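Local coordinates for Endoglucanase(Endo-1,4-beta-glucanase)protein (Pseudomonas stutzeri, PDB 6R2J) that probably hydrolyses O-glycosidic bonds of beta-1,4-glucans as a family 5 cellulase, and holds cellobiose in its substrate cleft, at residues F173-E177 and R178-A182; R233-P236 and F237-L241; Y183-P186 and L187-N191; G150-P153 and G154-Q157. All coordinates share one frame; numbering follows the deposited sequence.

Contact 1: F173-E177 and R178-A182; sequences FIEGE and RWSSA. With BGC (beta-D-glucopyranose), chain E; BGC (beta-D-glucopyranose), chain B.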
loop_
_atom_site.group_PDB
_atom_site.type_symbol
_atom_site.label_atom_id
_atom_site.label_comp_id
_atom_site.label_asym_id
_atom_site.label_seq_id
_atom_site.Cartn_x
_atom_site.Cartn_y
_atom_site.Cartn_z
ATOM N N PHE A 173 -1.562 4.618 -7.641
ATOM C CA PHE A 173 -1.248 3.202 -7.503
ATOM C C PHE A 173 -2.489 2.363 -7.778
ATOM O O PHE A 173 -3.552 2.554 -7.154
ATOM C CB PHE A 173 -0.645 2.938 -6.124
ATOM C CG PHE A 173 0.650 3.711 -5.904
ATOM C CD1 PHE A 173 0.635 5.054 -5.593
ATOM C CD2 PHE A 173 1.889 3.096 -6.043
ATOM C CE1 PHE A 173 1.806 5.745 -5.428
ATOM C CE2 PHE A 173 3.071 3.804 -5.841
ATOM C CZ PHE A 173 3.011 5.112 -5.555
ATOM N N ILE A 174 -2.340 1.449 -8.733
ATOM C CA ILE A 174 -3.426 0.621 -9.225
ATOM C C ILE A 174 -3.179 -0.822 -8.781
ATOM O O ILE A 174 -2.211 -1.466 -9.205
ATOM C CB ILE A 174 -3.568 0.721 -10.756
ATOM C CG1 ILE A 174 -3.697 2.183 -11.213
ATOM C CG2 ILE A 174 -4.784 -0.123 -11.248
ATOM C CD1 ILE A 174 -4.935 2.912 -10.731
ATOM N N GLU A 175 -4.092 -1.343 -7.970
ATOM C CA GLU A 175 -4.168 -2.755 -7.651
ATOM C C GLU A 175 -5.100 -3.495 -8.623
ATOM O O GLU A 175 -5.908 -2.892 -9.360
ATOM C CB GLU A 175 -4.634 -2.916 -6.186
ATOM C CG GLU A 175 -3.668 -2.204 -5.230
ATOM C CD GLU A 175 -3.945 -2.447 -3.772
ATOM O OE1 GLU A 175 -4.238 -3.601 -3.421
ATOM O OE2 GLU A 175 -3.849 -1.462 -2.971
ATOM N N GLY A 176 -4.947 -4.821 -8.643
ATOM C CA GLY A 176 -5.756 -5.697 -9.449
ATOM C C GLY A 176 -6.613 -6.641 -8.614
ATOM O O GLY A 176 -6.595 -6.668 -7.386
ATOM N N GLU A 177 -7.372 -7.439 -9.341
ATOM C CA GLU A 177 -8.319 -8.396 -8.796
ATOM C C GLU A 177 -7.582 -9.551 -8.085
ATOM O O GLU A 177 -6.336 -9.589 -7.962
ATOM C CB GLU A 177 -9.276 -8.770 -9.937
ATOM C CG GLU A 177 -10.342 -9.805 -9.765
ATOM C CD GLU A 177 -11.371 -9.536 -8.683
ATOM O OE1 GLU A 177 -11.236 -10.260 -7.705
ATOM O OE2 GLU A 177 -12.315 -8.699 -8.809
ATOM N N ARG A 178 -8.393 -10.455 -7.529
ATOM C CA ARG A 178 -7.900 -11.547 -6.706
ATOM C C ARG A 178 -7.036 -11.051 -5.550
ATOM O O ARG A 178 -5.956 -11.585 -5.280
ATOM C CB ARG A 178 -7.135 -12.590 -7.518
ATOM C CG ARG A 178 -7.238 -13.992 -6.891
ATOM C CD ARG A 178 -5.928 -14.740 -7.002
ATOM N NE ARG A 178 -5.860 -15.813 -5.999
ATOM C CZ ARG A 178 -5.743 -15.612 -4.685
ATOM N NH1 ARG A 178 -5.650 -14.353 -4.202
ATOM N NH2 ARG A 178 -5.719 -16.668 -3.857
ATOM N N TRP A 179 -7.518 -10.023 -4.867
ATOM C CA TRP A 179 -6.850 -9.438 -3.702
ATOM C C TRP A 179 -5.505 -8.815 -4.064
ATOM O O TRP A 179 -4.599 -8.739 -3.229
ATOM C CB TRP A 179 -6.707 -10.410 -2.529
ATOM C CG TRP A 179 -7.992 -11.118 -2.125
ATOM C CD1 TRP A 179 -8.548 -12.205 -2.745
ATOM C CD2 TRP A 179 -8.855 -10.822 -0.998
ATOM N NE1 TRP A 179 -9.704 -12.592 -2.089
ATOM C CE2 TRP A 179 -9.904 -11.769 -1.009
ATOM C CE3 TRP A 179 -8.851 -9.850 0.005
ATOM C CZ2 TRP A 179 -10.923 -11.778 -0.036
ATOM C CZ3 TRP A 179 -9.866 -9.865 0.959
ATOM C CH2 TRP A 179 -10.880 -10.819 0.928
ATOM N N SER A 180 -5.353 -8.405 -5.325
ATOM C CA SER A 180 -4.091 -7.888 -5.858
ATOM C C SER A 180 -2.913 -8.817 -5.540
ATOM O O SER A 180 -1.799 -8.372 -5.272
ATOM C CB SER A 180 -3.801 -6.468 -5.398
ATOM O OG SER A 180 -2.963 -5.831 -6.355
ATOM N N SER A 181 -3.160 -10.117 -5.649
ATOM C CA SER A 181 -2.109 -11.117 -5.558
ATOM C C SER A 181 -1.063 -10.967 -6.657
ATOM O O SER A 181 -1.380 -10.922 -7.846
ATOM C CB SER A 181 -2.759 -12.497 -5.670
ATOM O OG SER A 181 -1.785 -13.504 -5.819
ATOM N N ALA A 182 0.198 -10.946 -6.244
ATOM C CA ALA A 182 1.297 -10.869 -7.193
ATOM C C ALA A 182 1.461 -12.174 -7.969
ATOM O O ALA A 182 1.677 -12.162 -9.189
ATOM C CB ALA A 182 2.581 -10.535 -6.435
HETATM C C2 BGC E . -4.298 -13.057 -1.903
HETATM C C3 BGC E . -3.474 -11.955 -2.490
HETATM C C4 BGC E . -3.362 -10.964 -1.378
HETATM C C5 BGC E . -3.329 -11.492 0.021
HETATM C C6 BGC E . -3.146 -10.256 0.850
HETATM C C1 BGC E . -4.387 -13.466 -0.411
HETATM O O2 BGC E . -4.178 -14.178 -2.870
HETATM O O3 BGC E . -4.084 -11.356 -3.639
HETATM O O4 BGC E . -2.257 -10.250 -1.882
HETATM O O5 BGC E . -4.648 -12.175 0.276
HETATM O O6 BGC E . -3.567 -10.579 2.201
HETATM C C2 BGC B . -7.859 -14.019 2.037
HETATM C C3 BGC B . -6.980 -13.358 1.008
HETATM C C4 BGC B . -6.246 -14.536 0.430
HETATM C C5 BGC B . -7.186 -15.620 -0.196
HETATM C C6 BGC B . -6.464 -16.903 -0.672
HETATM C C1 BGC B . -8.950 -14.850 1.338
HETATM O O1 BGC B . -9.953 -15.364 2.157
HETATM O O2 BGC B . -8.552 -13.107 2.877
HETATM O O3 BGC B . -5.952 -12.490 1.499
HETATM O O4 BGC B . -5.311 -14.398 -0.632
HETATM O O5 BGC B . -8.393 -16.033 0.556
HETATM O O6 BGC B . -5.248 -16.499 -1.285
HETATM O O HOH W 1 -3.917 -10.795 -9.090
#

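Contact 2: R233-P236 and F237-L241; sequences RARP and FIEWL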
loop_
_atom_site.group_PDB
_atom_site.type_symbol
_atom_site.label_atom_id
_atom_site.label_comp_id
_atom_site.label_asym_id
_atom_site.label_seq_id
_atom_site.Cartn_x
_atom_site.Cartn_y
_atom_site.Cartn_z
ATOM N N ARG A 233 6.717 -15.880 -6.041
ATOM C CA ARG A 233 5.448 -15.175 -6.066
ATOM C C ARG A 233 5.595 -13.751 -6.584
ATOM O O ARG A 233 4.627 -13.187 -7.089
ATOM C CB ARG A 233 4.779 -15.249 -4.680
ATOM C CG ARG A 233 4.340 -16.680 -4.342
ATOM C CD ARG A 233 3.618 -16.824 -3.021
ATOM N NE ARG A 233 3.245 -18.230 -2.795
ATOM C CZ ARG A 233 2.692 -18.705 -1.682
ATOM N NH1 ARG A 233 2.448 -17.906 -0.666
ATOM N NH2 ARG A 233 2.375 -19.979 -1.579
ATOM N N ALA A 234 6.787 -13.171 -6.532
ATOM C CA ALA A 234 6.952 -11.847 -7.121
ATOM C C ALA A 234 7.110 -11.922 -8.634
ATOM O O ALA A 234 6.606 -11.054 -9.364
ATOM C CB ALA A 234 8.162 -11.158 -6.499
ATOM N N ARG A 235 7.805 -12.952 -9.115
ATOM C CA ARG A 235 8.262 -12.974 -10.509
ATOM C C ARG A 235 7.130 -12.885 -11.528
ATOM O O ARG A 235 7.285 -12.150 -12.516
ATOM C CB ARG A 235 9.125 -14.228 -10.728
ATOM C CG ARG A 235 9.636 -14.443 -12.132
ATOM C CD ARG A 235 10.330 -15.802 -12.241
ATOM N NE ARG A 235 11.233 -16.118 -11.126
ATOM C CZ ARG A 235 11.115 -17.183 -10.326
ATOM N NH1 ARG A 235 10.107 -18.053 -10.491
ATOM N NH2 ARG A 235 12.019 -17.392 -9.356
ATOM N N PRO A 236 6.015 -13.592 -11.375
ATOM C CA PRO A 236 4.923 -13.421 -12.328
ATOM C C PRO A 236 4.572 -11.959 -12.544
ATOM O O PRO A 236 4.352 -11.537 -13.691
ATOM C CB PRO A 236 3.795 -14.200 -11.647
ATOM C CG PRO A 236 4.497 -15.248 -10.829
ATOM C CD PRO A 236 5.657 -14.521 -10.284
ATOM N N PHE A 237 4.525 -11.188 -11.442
ATOM C CA PHE A 237 4.101 -9.786 -11.432
ATOM C C PHE A 237 5.140 -8.899 -12.106
ATOM O O PHE A 237 4.805 -8.110 -13.001
ATOM C CB PHE A 237 3.860 -9.382 -9.955
ATOM C CG PHE A 237 3.494 -7.938 -9.755
ATOM C CD1 PHE A 237 2.496 -7.340 -10.509
ATOM C CD2 PHE A 237 4.160 -7.174 -8.798
ATOM C CE1 PHE A 237 2.196 -5.998 -10.331
ATOM C CE2 PHE A 237 3.874 -5.836 -8.630
ATOM C CZ PHE A 237 2.891 -5.249 -9.386
ATOM N N ILE A 238 6.411 -9.038 -11.686
ATOM C CA ILE A 238 7.534 -8.335 -12.315
ATOM C C ILE A 238 7.553 -8.603 -13.818
ATOM O O ILE A 238 7.712 -7.690 -14.634
ATOM C CB ILE A 238 8.858 -8.751 -11.637
ATOM C CG1 ILE A 238 8.794 -8.428 -10.135
ATOM C CG2 ILE A 238 10.057 -8.163 -12.394
ATOM C CD1 ILE A 238 8.074 -7.181 -9.765
ATOM N N GLU A 239 7.373 -9.861 -14.205
ATOM C CA GLU A 239 7.434 -10.217 -15.615
ATOM C C GLU A 239 6.289 -9.591 -16.386
ATOM O O GLU A 239 6.479 -9.113 -17.509
ATOM C CB GLU A 239 7.405 -11.739 -15.768
ATOM C CG GLU A 239 8.745 -12.384 -15.406
ATOM C CD GLU A 239 8.764 -13.852 -15.640
ATOM O OE1 GLU A 239 7.776 -14.347 -16.195
ATOM O OE2 GLU A 239 9.747 -14.513 -15.258
ATOM N N TRP A 240 5.101 -9.560 -15.794
ATOM C CA TRP A 240 3.989 -8.834 -16.401
ATOM C C TRP A 240 4.281 -7.344 -16.499
ATOM O O TRP A 240 3.993 -6.715 -17.526
ATOM C CB TRP A 240 2.735 -9.041 -15.559
ATOM C CG TRP A 240 1.507 -8.471 -16.118
ATOM C CD1 TRP A 240 0.592 -9.100 -16.931
ATOM C CD2 TRP A 240 1.000 -7.156 -15.888
ATOM N NE1 TRP A 240 -0.435 -8.242 -17.236
ATOM C CE2 TRP A 240 -0.211 -7.041 -16.610
ATOM C CE3 TRP A 240 1.456 -6.051 -15.158
ATOM C CZ2 TRP A 240 -0.975 -5.858 -16.617
ATOM C CZ3 TRP A 240 0.682 -4.870 -15.157
ATOM C CH2 TRP A 240 -0.507 -4.787 -15.883
ATOM N N LEU A 241 4.836 -6.751 -15.435
ATOM C CA LEU A 241 5.256 -5.351 -15.505
ATOM C C LEU A 241 6.264 -5.112 -16.635
ATOM O O LEU A 241 6.088 -4.213 -17.460
ATOM C CB LEU A 241 5.846 -4.924 -14.167
ATOM C CG LEU A 241 4.813 -4.895 -13.039
ATOM C CD1 LEU A 241 5.554 -4.833 -11.686
ATOM C CD2 LEU A 241 3.855 -3.762 -13.141
#

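Contact 3: Y183-P186 and L187-N191; sequences YHWP and LVNAN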
loop_
_atom_site.group_PDB
_atom_site.type_symbol
_atom_site.label_atom_id
_atom_site.label_comp_id
_atom_site.label_asym_id
_atom_site.label_seq_id
_atom_site.Cartn_x
_atom_site.Cartn_y
_atom_site.Cartn_z
ATOM N N TYR A 183 1.348 -13.313 -7.286
ATOM C CA TYR A 183 1.528 -14.602 -7.947
ATOM C C TYR A 183 0.493 -14.806 -9.050
ATOM O O TYR A 183 0.807 -15.310 -10.140
ATOM C CB TYR A 183 1.434 -15.715 -6.884
ATOM C CG TYR A 183 1.505 -17.091 -7.474
ATOM C CD1 TYR A 183 2.723 -17.617 -7.909
ATOM C CD2 TYR A 183 0.350 -17.856 -7.662
ATOM C CE1 TYR A 183 2.790 -18.867 -8.504
ATOM C CE2 TYR A 183 0.414 -19.094 -8.266
ATOM C CZ TYR A 183 1.630 -19.588 -8.669
ATOM O OH TYR A 183 1.698 -20.816 -9.251
ATOM N N HIS A 184 -0.748 -14.396 -8.787
ATOM C CA HIS A 184 -1.854 -14.639 -9.693
ATOM C C HIS A 184 -2.014 -13.546 -10.738
ATOM O O HIS A 184 -2.864 -13.701 -11.630
ATOM C CB HIS A 184 -3.166 -14.770 -8.892
ATOM C CG HIS A 184 -3.173 -15.909 -7.908
ATOM N ND1 HIS A 184 -2.915 -15.749 -6.561
ATOM C CD2 HIS A 184 -3.407 -17.233 -8.085
ATOM C CE1 HIS A 184 -2.985 -16.925 -5.955
ATOM N NE2 HIS A 184 -3.291 -17.842 -6.858
ATOM N N TRP A 185 -1.227 -12.462 -10.634
ATOM C CA TRP A 185 -1.416 -11.270 -11.450
ATOM C C TRP A 185 -1.536 -11.567 -12.945
ATOM O O TRP A 185 -2.464 -11.045 -13.585
ATOM C CB TRP A 185 -0.249 -10.323 -11.141
ATOM C CG TRP A 185 -0.477 -9.017 -11.712
ATOM C CD1 TRP A 185 -0.268 -8.639 -13.014
ATOM C CD2 TRP A 185 -0.995 -7.886 -11.041
ATOM N NE1 TRP A 185 -0.668 -7.342 -13.197
ATOM C CE2 TRP A 185 -1.097 -6.845 -11.993
ATOM C CE3 TRP A 185 -1.394 -7.643 -9.728
ATOM C CZ2 TRP A 185 -1.588 -5.562 -11.660
ATOM C CZ3 TRP A 185 -1.868 -6.381 -9.399
ATOM C CH2 TRP A 185 -1.959 -5.354 -10.359
ATOM N N PRO A 186 -0.645 -12.358 -13.555
ATOM C CA PRO A 186 -0.692 -12.511 -15.019
ATOM C C PRO A 186 -1.893 -13.283 -15.478
ATOM O O PRO A 186 -2.260 -13.197 -16.655
ATOM C CB PRO A 186 0.587 -13.284 -15.362
ATOM C CG PRO A 186 1.390 -13.308 -14.169
ATOM C CD PRO A 186 0.515 -13.050 -12.957
ATOM N N LEU A 187 -2.518 -14.045 -14.588
ATOM C CA LEU A 187 -3.708 -14.778 -14.972
ATOM C C LEU A 187 -4.960 -13.963 -14.695
ATOM O O LEU A 187 -5.874 -13.967 -15.518
ATOM C CB LEU A 187 -3.767 -16.149 -14.286
ATOM C CG LEU A 187 -2.576 -17.060 -14.615
ATOM C CD1 LEU A 187 -2.836 -18.520 -14.340
ATOM C CD2 LEU A 187 -2.113 -16.952 -16.083
ATOM N N VAL A 188 -4.990 -13.209 -13.585
ATOM C CA VAL A 188 -6.202 -12.477 -13.177
ATOM C C VAL A 188 -6.336 -11.152 -13.926
ATOM O O VAL A 188 -7.443 -10.700 -14.262
ATOM C CB VAL A 188 -6.181 -12.282 -11.649
ATOM C CG1 VAL A 188 -7.115 -11.196 -11.234
ATOM C CG2 VAL A 188 -6.553 -13.579 -10.945
ATOM N N ASN A 189 -5.209 -10.519 -14.200
ATOM C CA ASN A 189 -5.146 -9.185 -14.766
ATOM C C ASN A 189 -4.388 -9.205 -16.089
ATOM O O ASN A 189 -3.591 -8.298 -16.387
ATOM C CB ASN A 189 -4.487 -8.193 -13.800
ATOM C CG ASN A 189 -5.035 -8.286 -12.406
ATOM O OD1 ASN A 189 -6.216 -8.007 -12.164
ATOM N ND2 ASN A 189 -4.187 -8.698 -11.476
ATOM N N ALA A 190 -4.615 -10.238 -16.905
ATOM C CA ALA A 190 -3.730 -10.456 -18.047
ATOM C C ALA A 190 -3.748 -9.258 -18.976
ATOM O O ALA A 190 -2.694 -8.837 -19.481
ATOM C CB ALA A 190 -4.118 -11.725 -18.805
ATOM N N ASN A 191 -4.945 -8.689 -19.190
ATOM C CA ASN A 191 -5.150 -7.522 -20.040
ATOM C C ASN A 191 -5.661 -6.318 -19.261
ATOM O O ASN A 191 -6.620 -5.674 -19.684
ATOM C CB ASN A 191 -6.196 -7.829 -21.096
ATOM C CG ASN A 191 -5.865 -9.063 -21.886
ATOM O OD1 ASN A 191 -6.251 -10.186 -21.518
ATOM N ND2 ASN A 191 -5.141 -8.869 -22.989
#

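Contact 4: G150-P153 and G154-Q157; sequences GLWP and GAAQ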
loop_
_atom_site.group_PDB
_atom_site.type_symbol
_atom_site.label_atom_id
_atom_site.label_comp_id
_atom_site.label_asym_id
_atom_site.label_seq_id
_atom_site.Cartn_x
_atom_site.Cartn_y
_atom_site.Cartn_z
ATOM N N GLY A 150 -16.463 -8.180 -12.347
ATOM C CA GLY A 150 -16.100 -7.425 -13.526
ATOM C C GLY A 150 -16.148 -5.936 -13.340
ATOM O O GLY A 150 -16.002 -5.216 -14.324
ATOM N N LEU A 151 -16.350 -5.454 -12.115
ATOM C CA LEU A 151 -16.582 -4.042 -11.893
ATOM C C LEU A 151 -15.313 -3.278 -11.569
ATOM O O LEU A 151 -15.300 -2.054 -11.741
ATOM C CB LEU A 151 -17.553 -3.818 -10.736
ATOM C CG LEU A 151 -18.970 -4.296 -10.971
ATOM C CD1 LEU A 151 -19.757 -4.146 -9.709
ATOM C CD2 LEU A 151 -19.575 -3.516 -12.123
ATOM N N TRP A 152 -14.252 -3.951 -11.097
ATOM C CA TRP A 152 -13.075 -3.207 -10.650
ATOM C C TRP A 152 -12.417 -2.368 -11.768
ATOM O O TRP A 152 -12.076 -1.196 -11.517
ATOM C CB TRP A 152 -12.108 -4.123 -9.879
ATOM C CG TRP A 152 -10.785 -3.417 -9.631
ATOM C CD1 TRP A 152 -9.549 -3.832 -10.020
ATOM C CD2 TRP A 152 -10.584 -2.126 -9.004
ATOM N NE1 TRP A 152 -8.591 -2.907 -9.648
ATOM C CE2 TRP A 152 -9.205 -1.858 -9.020
ATOM C CE3 TRP A 152 -11.422 -1.206 -8.389
ATOM C CZ2 TRP A 152 -8.665 -0.693 -8.489
ATOM C CZ3 TRP A 152 -10.877 -0.053 -7.869
ATOM C CH2 TRP A 152 -9.518 0.192 -7.925
ATOM N N PRO A 153 -12.183 -2.886 -12.991
ATOM C CA PRO A 153 -11.437 -2.078 -13.980
ATOM C C PRO A 153 -12.111 -0.754 -14.344
ATOM O O PRO A 153 -11.440 0.280 -14.457
ATOM C CB PRO A 153 -11.309 -3.036 -15.171
ATOM C CG PRO A 153 -11.285 -4.435 -14.516
ATOM C CD PRO A 153 -12.299 -4.303 -13.394
ATOM N N GLY A 154 -13.434 -0.754 -14.519
ATOM C CA GLY A 154 -14.146 0.487 -14.758
ATOM C C GLY A 154 -14.093 1.457 -13.592
ATOM O O GLY A 154 -14.095 2.677 -13.794
ATOM N N ALA A 155 -14.119 0.936 -12.365
ATOM C CA ALA A 155 -14.059 1.800 -11.186
ATOM C C ALA A 155 -12.701 2.470 -11.092
ATOM O O ALA A 155 -12.617 3.666 -10.785
ATOM C CB ALA A 155 -14.315 0.982 -9.919
ATOM N N ALA A 156 -11.633 1.708 -11.380
ATOM C CA ALA A 156 -10.275 2.256 -11.337
ATOM C C ALA A 156 -10.095 3.382 -12.350
ATOM O O ALA A 156 -9.472 4.409 -12.039
ATOM C CB ALA A 156 -9.243 1.160 -11.605
ATOM N N GLN A 157 -10.614 3.207 -13.575
ATOM C CA GLN A 157 -10.531 4.284 -14.557
ATOM C C GLN A 157 -11.395 5.495 -14.183
ATOM O O GLN A 157 -11.017 6.644 -14.476
ATOM C CB GLN A 157 -10.888 3.742 -15.933
ATOM C CG GLN A 157 -10.570 4.676 -17.065
ATOM C CD GLN A 157 -9.083 4.771 -17.314
ATOM O OE1 GLN A 157 -8.441 3.795 -17.666
ATOM N NE2 GLN A 157 -8.527 5.946 -17.119
HETATM O O HOH W 2 -14.949 -2.856 -15.431
#

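Contact 1: F173-E177 and R178-A182
Gly176 meets Ser180 where barrel strand 171-175 of the TIM-barrel fold gives way to a left-handed helical turn. Residues 178 to 180 all have positive phi and psi. The inner side is tight. Ser180 OG, turned anti to its own N (chi1 -154°), accepts a bond from Gly176 N at 3.2 Å. The same oxygen packs 3.4 Å from Glu175 CB. Glu177 bends back at chi2, and its OE1 takes Arg178 N at 2.9 Å in a nearly straight bond. That carboxylate oxygen is met on its anti side, and OE2 is bound to Thr148. The other side, only partly buried, faces the sugars. Arg178 NH2 reaches O6 of the chain B glucose in a 2.6 Å bond. C3 of that glucose stands 3.7 Å above the plane of the Trp179 indole, over its centre. The indole thus serves as a platform of the glycan pocket; it also stacks on His146. Replacing Trp179 with a serine would probably leave the glucose without its apolar floor and His146 without its ring partner. Water 1 bridges the turn, donating to Glu177 O at 2.9 Å and to Ser181 O at 2.8 Å.

Contact 2: R233-P236 and F237-L241
The carbonyls of Ala234, Arg235 and Pro236 accept the N-H groups of Ile238, Glu239 and Trp240 in regular i to i+4 bonds, within barrel helix 229-244. The bond from Ile238 N to Ala234 O is 3.1 Å. Phe237 N makes a second, weak bond to Ala234 O. Pro236 has no N-H to give to the turn before, and the helix is kinked there. On the outer side Arg235 and Glu239 lie side by side and point the same way. Arg235 has CG anti to its N (chi1 178°), which lays its aliphatic stem against the carboxylate. Glu239 OE2 comes to 3.1 Å from Arg235 CG and 3.3 Å from its CD. The guanidinium, turned off at chi3, has its plane 43° from the carboxylate. On the inner side Leu241 CD1 sits 3.5 Å above one face of the Phe237 ring, toward its rim. Phe237 and Trp240 also meet Trp185, while Ile238 packs on Tyr272 of helix 260-276. Arg235 NE and Glu239 OE2 stay 4.7 Å apart. Their opposite charges probably attract through space, without a salt bridge between them.

Contact 3: Y183-P186 and L187-N191
Trp185 and Asn189 pair through ring and amide in the short helix 185-188, on the path from barrel strand 171-175 to strand 201-206 of the TIM-barrel fold. The backbone bonds come first. His184 O accepts two donors, Val188 N at 2.9 Å and Leu187 N. Trp185 O accepts Asn189 N at 2.9 Å. Asn189 is the first residue to leave helical geometry, so this bond closes the helix.

The second kind of contact is with the indole face. Asn189 ND2 sits 3.3 Å above the ring plane, over the centre of the Trp185 indole. The two side chains cross at about a right angle, with the amide plane 56° from the ring. Asn189 CB makes a CH-pi contact with the five-membered ring, 4.1 Å from its centroid. The first torsion of Asn189 puts CG beside its backbone N (chi1 -48°), which folds the amide back over the indole. The amide is also held at its other end, because OD1 is bound to Glu177 N. The indole also packs on Tyr203 and Ala205 of strand 201-206.

The remaining side-chain contacts are lighter. His184 CB touches Val188 CG2, and the His184 ring has Tyr183 CD2 over one face. The polar end of His184 is held by Ser181, through ND1 to OG. At the far end of the turn, the Ala190 CB methyl lies 3.2 Å from Pro186 O.

Contact 4: G150-P153 and G154-Q157
Trp152 folds its indole back over Ala156 in the first turn of helix 152-166. Its CG is anti to the backbone N (chi1 170°), and chi2 of -122° turns one ring face to the alanine. Ala156 CB stands 3.7 Å from this plane, toward the rim, in a CH-pi contact with the six-membered ring. Ala155 CB reaches Trp152 CE3 at 3.9 Å from an oblique direction. Below the ring, Ala156 N is bound to Trp152 O at 2.9 Å, and Ala155 N to Leu151 O. Water 2 links Gly150 O to Gly154 N, accepting from the latter at 2.7 Å. Gln157 goes the other way: it bends at chi2 (72°), and its amide is held by Asn195 N and Asp161. Trp152 NE1 is bound to Glu175 O, so the indole is fixed at both its face and its nitrogen. With a valine at Trp152, Glu175 O would probably lose its donor and the Ala156 methyl its aromatic cover. The helix is the middle piece of the beta-alpha-beta unit of strands 136-140 and 171-175. Tyr119 of helix 116-130 touches both Trp152 and Ala155, and Tyr116 also packs on Ala155.

Overall arrangement
Along the chain the order is contact 4, contact 1, contact 3, contact 2, all in one TIM barrel. Contact 4 opens helix 152-166, and contact 1 runs from strand 171-175, the next barrel strand, into the turn 177-180. Contact 3 follows in helix 185-188, and contact 2 lies on helix 229-244 beyond strand 201-206. The centres of contacts 1 and 3, and of contacts 3 and 2, are about 9 Å apart, while contacts 2 and 4 are about 22 Å apart and do not touch. Contact 1 alone of the four carries pocket residues. Contacts 2, 3 and 4 each touch it and tie this glycan-binding turn to the outer helices.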